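Local coordinates for protein putative nitroreductase (Thermotoga maritima, PDB 1VKW) that is probably an oxidoreductase related to the FMN-dependent nitroreductases, although its substrate and physiological role are not established, at residues K126-N136 with N160-Y168. Sequence-based numbering, arbitrary orientation.
Sequences KRRPITSFLEN and NRQPWKIKY. With SO4 (sulfate ion), chain C.
Gln-162 reaches between Arg-127, Arg-128 and Phe-133 with a side chain extended beyond CG, and its OE1 takes the backbone N of Arg-128 at 2.9 Å, in the carbonyl plane and on a lone pair. Its NE2 turns back to the carbonyl of Asn-160, so both ends of the amide are tied and its rotation is fixed. Arg-128 bends at chi3 (-65°) and lies with the rim of one guanidinium face over Gln-162 CD, the two planes only 19° apart, which brings NH1 and NH2 end-on, both to the same oxygen, Arg-161 O, each at 3.1 Å. The edge of the Phe-133 ring faces the same glutamine, CZ lying 3.3 Å from Gln-162 OE1, while CE1 meets CE3 of Trp-164 with the ring planes oblique.

Further along, the chain leaving the short, weakly bonded helix 130-133 pairs with strand 165-168, an edge strand of a four-stranded antiparallel sheet, through a single bridge at Leu-134 and Ile-166. Ile-166 N binds Phe-133 O, and Ile-166 O receives Glu-135 N at 2.8 Å. Glu-135 lays its carboxylate across the aliphatic parts of Lys-165 and Lys-167, neither ammonium touching it. Asn-136 extends the pairing with its side-chain amide, OD1 accepting Tyr-168 N almost straight (178°) and ND2 giving to Tyr-168 O at 2.7 Å.

At the other end, Arg-127 folds back at chi2, so that its guanidinium returns to Lys-126 O; NH1 approaches this oxygen from one face of the carbonyl and Asn-160 ND2 from the other. A sulfate, probably from the crystallisation liquor, sits at the guanidinium edge with its O2 2.9 Å from Arg-127 NH2, and is shared with Ser-24 and Arg-22. A leucine in place of Arg-127 would probably leave the sulfate without one of its cationic partners and Lys-126 O with Asn-160 ND2 but not NH1.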
loop_
_atom_site.group_PDB
_atom_site.type_symbol
_atom_site.label_atom_id
_atom_site.label_comp_id
_atom_site.label_asym_id
_atom_site.label_seq_id
_atom_site.Cartn_x
_atom_site.Cartn_y
_atom_site.Cartn_z
ATOM N N LYS A 126 -4.821 13.197 8.447
ATOM C CA LYS A 126 -4.097 13.586 9.638
ATOM C C LYS A 126 -2.864 12.730 9.726
ATOM O O LYS A 126 -2.944 11.505 9.750
ATOM C CB LYS A 126 -4.971 13.424 10.875
ATOM C CG LYS A 126 -6.120 14.426 10.926
ATOM C CD LYS A 126 -6.876 14.339 12.253
ATOM C CE LYS A 126 -7.537 15.647 12.626
ATOM N NZ LYS A 126 -7.762 15.708 14.105
ATOM N N ARG A 127 -1.713 13.389 9.766
ATOM C CA ARG A 127 -0.459 12.706 9.980
ATOM C C ARG A 127 0.386 13.567 10.876
ATOM O O ARG A 127 0.307 14.812 10.842
ATOM C CB ARG A 127 0.286 12.448 8.664
ATOM C CG ARG A 127 -0.348 11.427 7.739
ATOM C CD ARG A 127 -0.383 10.013 8.266
ATOM N NE ARG A 127 -0.898 9.078 7.257
ATOM C CZ ARG A 127 -2.186 8.911 6.954
ATOM N NH1 ARG A 127 -3.140 9.585 7.585
ATOM N NH2 ARG A 127 -2.525 8.047 6.008
ATOM N N ARG A 128 1.203 12.895 11.674
ATOM C CA ARG A 128 2.180 13.574 12.503
ATOM C C ARG A 128 3.241 14.181 11.584
ATOM O O ARG A 128 3.387 13.748 10.424
ATOM C CB ARG A 128 2.781 12.595 13.510
ATOM C CG ARG A 128 1.721 12.027 14.454
ATOM C CD ARG A 128 2.278 11.361 15.703
ATOM N NE ARG A 128 3.046 10.176 15.376
ATOM C CZ ARG A 128 2.557 8.939 15.331
ATOM N NH1 ARG A 128 1.274 8.693 15.581
ATOM N NH2 ARG A 128 3.371 7.939 15.023
ATOM N N PRO A 129 3.979 15.170 12.085
ATOM C CA PRO A 129 5.004 15.850 11.282
ATOM C C PRO A 129 6.091 14.908 10.763
ATOM O O PRO A 129 6.500 13.979 11.453
ATOM C CB PRO A 129 5.592 16.872 12.255
ATOM C CG PRO A 129 4.563 17.052 13.279
ATOM C CD PRO A 129 3.882 15.739 13.436
ATOM N N ILE A 130 6.556 15.151 9.540
ATOM C CA ILE A 130 7.525 14.250 8.917
ATOM C C ILE A 130 8.750 14.056 9.795
ATOM O O ILE A 130 9.287 12.946 9.869
ATOM C CB ILE A 130 7.916 14.720 7.484
ATOM C CG1 ILE A 130 8.946 13.772 6.870
ATOM C CG2 ILE A 130 8.463 16.118 7.491
ATOM C CD1 ILE A 130 8.880 13.754 5.350
ATOM N N THR A 131 9.173 15.119 10.482
ATOM C CA THR A 131 10.363 15.052 11.336
ATOM C C THR A 131 10.169 14.115 12.519
ATOM O O THR A 131 11.150 13.675 13.101
ATOM C CB THR A 131 10.764 16.437 11.869
ATOM O OG1 THR A 131 9.628 17.060 12.464
ATOM C CG2 THR A 131 11.184 17.391 10.734
ATOM N N SER A 132 8.918 13.828 12.891
ATOM C CA SER A 132 8.655 12.919 14.009
ATOM C C SER A 132 8.930 11.459 13.623
ATOM O O SER A 132 9.111 10.599 14.487
ATOM C CB SER A 132 7.221 13.092 14.528
ATOM O OG SER A 132 6.271 12.464 13.687
ATOM N N PHE A 133 8.974 11.194 12.327
ATOM C CA PHE A 133 9.253 9.862 11.801
ATOM C C PHE A 133 10.727 9.625 11.481
ATOM O O PHE A 133 11.223 8.490 11.539
ATOM C CB PHE A 133 8.437 9.644 10.537
ATOM C CG PHE A 133 6.960 9.696 10.762
ATOM C CD1 PHE A 133 6.304 8.616 11.315
ATOM C CD2 PHE A 133 6.225 10.814 10.405
ATOM C CE1 PHE A 133 4.943 8.648 11.516
ATOM C CE2 PHE A 133 4.855 10.849 10.603
ATOM C CZ PHE A 133 4.217 9.765 11.155
ATOM N N LEU A 134 11.424 10.711 11.177
ATOM C CA LEU A 134 12.719 10.668 10.530
ATOM C C LEU A 134 13.829 10.767 11.563
ATOM O O LEU A 134 13.837 11.681 12.382
ATOM C CB LEU A 134 12.786 11.839 9.552
ATOM C CG LEU A 134 13.831 11.925 8.447
ATOM C CD1 LEU A 134 13.901 10.642 7.639
ATOM C CD2 LEU A 134 13.492 13.125 7.563
ATOM N N GLU A 135 14.768 9.828 11.536
ATOM C CA GLU A 135 15.926 9.894 12.425
ATOM C C GLU A 135 16.888 11.000 11.975
ATOM O O GLU A 135 17.522 11.654 12.803
ATOM C CB GLU A 135 16.615 8.531 12.507
ATOM C CG GLU A 135 15.685 7.446 13.048
ATOM C CD GLU A 135 16.357 6.091 13.175
ATOM O OE1 GLU A 135 17.512 6.041 13.645
ATOM O OE2 GLU A 135 15.724 5.072 12.815
ATOM N N ASN A 136 16.938 11.242 10.670
ATOM C CA ASN A 136 17.774 12.293 10.076
ATOM C C ASN A 136 17.164 13.673 10.205
ATOM O O ASN A 136 15.951 13.819 10.302
ATOM C CB ASN A 136 17.957 12.055 8.578
ATOM C CG ASN A 136 18.356 10.641 8.252
ATOM O OD1 ASN A 136 17.555 9.715 8.378
ATOM N ND2 ASN A 136 19.596 10.465 7.806
ATOM N N ASN A 160 -4.640 4.518 12.515
ATOM C CA ASN A 160 -3.769 5.663 12.215
ATOM C C ASN A 160 -2.616 5.878 13.203
ATOM O O ASN A 160 -2.178 7.007 13.457
ATOM C CB ASN A 160 -4.574 6.959 12.054
ATOM C CG ASN A 160 -3.820 8.016 11.248
ATOM O OD1 ASN A 160 -3.035 7.689 10.356
ATOM N ND2 ASN A 160 -4.047 9.290 11.570
ATOM N N ARG A 161 -2.072 4.792 13.725
ATOM C CA ARG A 161 -1.023 4.957 14.717
ATOM C C ARG A 161 0.322 5.280 14.098
ATOM O O ARG A 161 1.204 5.725 14.817
ATOM C CB ARG A 161 -0.932 3.769 15.644
ATOM C CG ARG A 161 -0.501 2.488 15.017
ATOM C CD ARG A 161 -0.832 1.307 15.909
ATOM N NE ARG A 161 -0.927 0.062 15.162
ATOM C CZ ARG A 161 -1.390 -1.074 15.659
ATOM N NH1 ARG A 161 -1.783 -1.150 16.920
ATOM N NH2 ARG A 161 -1.440 -2.144 14.889
ATOM N N GLN A 162 0.472 5.049 12.789
ATOM C CA GLN A 162 1.633 5.521 12.010
ATOM C C GLN A 162 2.925 5.038 12.654
ATOM O O GLN A 162 3.781 5.846 13.015
ATOM C CB GLN A 162 1.632 7.052 11.921
ATOM C CG GLN A 162 0.401 7.659 11.283
ATOM C CD GLN A 162 0.158 9.107 11.708
ATOM O OE1 GLN A 162 0.935 10.009 11.365
ATOM N NE2 GLN A 162 -0.938 9.335 12.413
ATOM N N PRO A 163 3.057 3.718 12.810
ATOM C CA PRO A 163 4.075 3.136 13.687
ATOM C C PRO A 163 5.470 2.984 13.040
ATOM O O PRO A 163 6.075 1.919 13.141
ATOM C CB PRO A 163 3.474 1.759 14.013
ATOM C CG PRO A 163 2.719 1.379 12.762
ATOM C CD PRO A 163 2.230 2.673 12.159
ATOM N N TRP A 164 5.985 4.040 12.420
ATOM C CA TRP A 164 7.224 3.935 11.632
ATOM C C TRP A 164 8.344 4.808 12.147
ATOM O O TRP A 164 8.139 5.961 12.538
ATOM C CB TRP A 164 6.964 4.298 10.176
ATOM C CG TRP A 164 5.724 3.711 9.621
ATOM C CD1 TRP A 164 5.466 2.395 9.407
ATOM C CD2 TRP A 164 4.565 4.425 9.184
ATOM N NE1 TRP A 164 4.211 2.243 8.871
ATOM C CE2 TRP A 164 3.640 3.474 8.714
ATOM C CE3 TRP A 164 4.217 5.775 9.136
ATOM C CZ2 TRP A 164 2.386 3.830 8.206
ATOM C CZ3 TRP A 164 2.963 6.128 8.622
ATOM C CH2 TRP A 164 2.075 5.157 8.167
ATOM N N LYS A 165 9.546 4.254 12.136
ATOM C CA LYS A 165 10.743 5.041 12.356
ATOM C C LYS A 165 11.581 4.861 11.103
ATOM O O LYS A 165 11.845 3.721 10.706
ATOM C CB LYS A 165 11.476 4.546 13.605
ATOM C CG LYS A 165 12.513 5.486 14.193
ATOM C CD LYS A 165 12.979 4.984 15.597
ATOM C CE LYS A 165 14.072 5.850 16.229
ATOM N NZ LYS A 165 14.648 5.255 17.497
ATOM N N ILE A 166 11.982 5.973 10.483
ATOM C CA ILE A 166 12.633 5.960 9.171
ATOM C C ILE A 166 14.020 6.573 9.262
ATOM O O ILE A 166 14.211 7.627 9.893
ATOM C CB ILE A 166 11.791 6.754 8.130
ATOM C CG1 ILE A 166 10.341 6.254 8.094
ATOM C CG2 ILE A 166 12.442 6.723 6.729
ATOM C CD1 ILE A 166 9.424 7.122 7.196
ATOM N N LYS A 167 14.982 5.918 8.615
ATOM C CA LYS A 167 16.358 6.376 8.623
ATOM C C LYS A 167 16.943 6.255 7.235
ATOM O O LYS A 167 16.827 5.214 6.593
ATOM C CB LYS A 167 17.205 5.562 9.625
ATOM C CG LYS A 167 18.645 6.028 9.735
ATOM C CD LYS A 167 19.425 5.245 10.789
ATOM C CE LYS A 167 19.508 3.755 10.472
ATOM N NZ LYS A 167 20.300 3.048 11.527
ATOM N N TYR A 168 17.564 7.335 6.783
ATOM C CA TYR A 168 18.239 7.383 5.504
ATOM C C TYR A 168 19.743 7.343 5.778
ATOM O O TYR A 168 20.249 8.151 6.572
ATOM C CB TYR A 168 17.858 8.678 4.779
ATOM C CG TYR A 168 18.699 8.969 3.565
ATOM C CD1 TYR A 168 18.640 8.154 2.445
ATOM C CD2 TYR A 168 19.551 10.072 3.538
ATOM C CE1 TYR A 168 19.418 8.427 1.324
ATOM C CE2 TYR A 168 20.326 10.345 2.445
ATOM C CZ TYR A 168 20.258 9.525 1.339
ATOM O OH TYR A 168 21.025 9.820 0.248
HETATM S S SO4 C . -6.333 7.442 5.920
HETATM O O1 SO4 C . -6.570 7.501 7.354
HETATM O O2 SO4 C . -5.338 8.431 5.564
HETATM O O3 SO4 C . -5.903 6.097 5.583
HETATM O O4 SO4 C . -7.567 7.759 5.199
#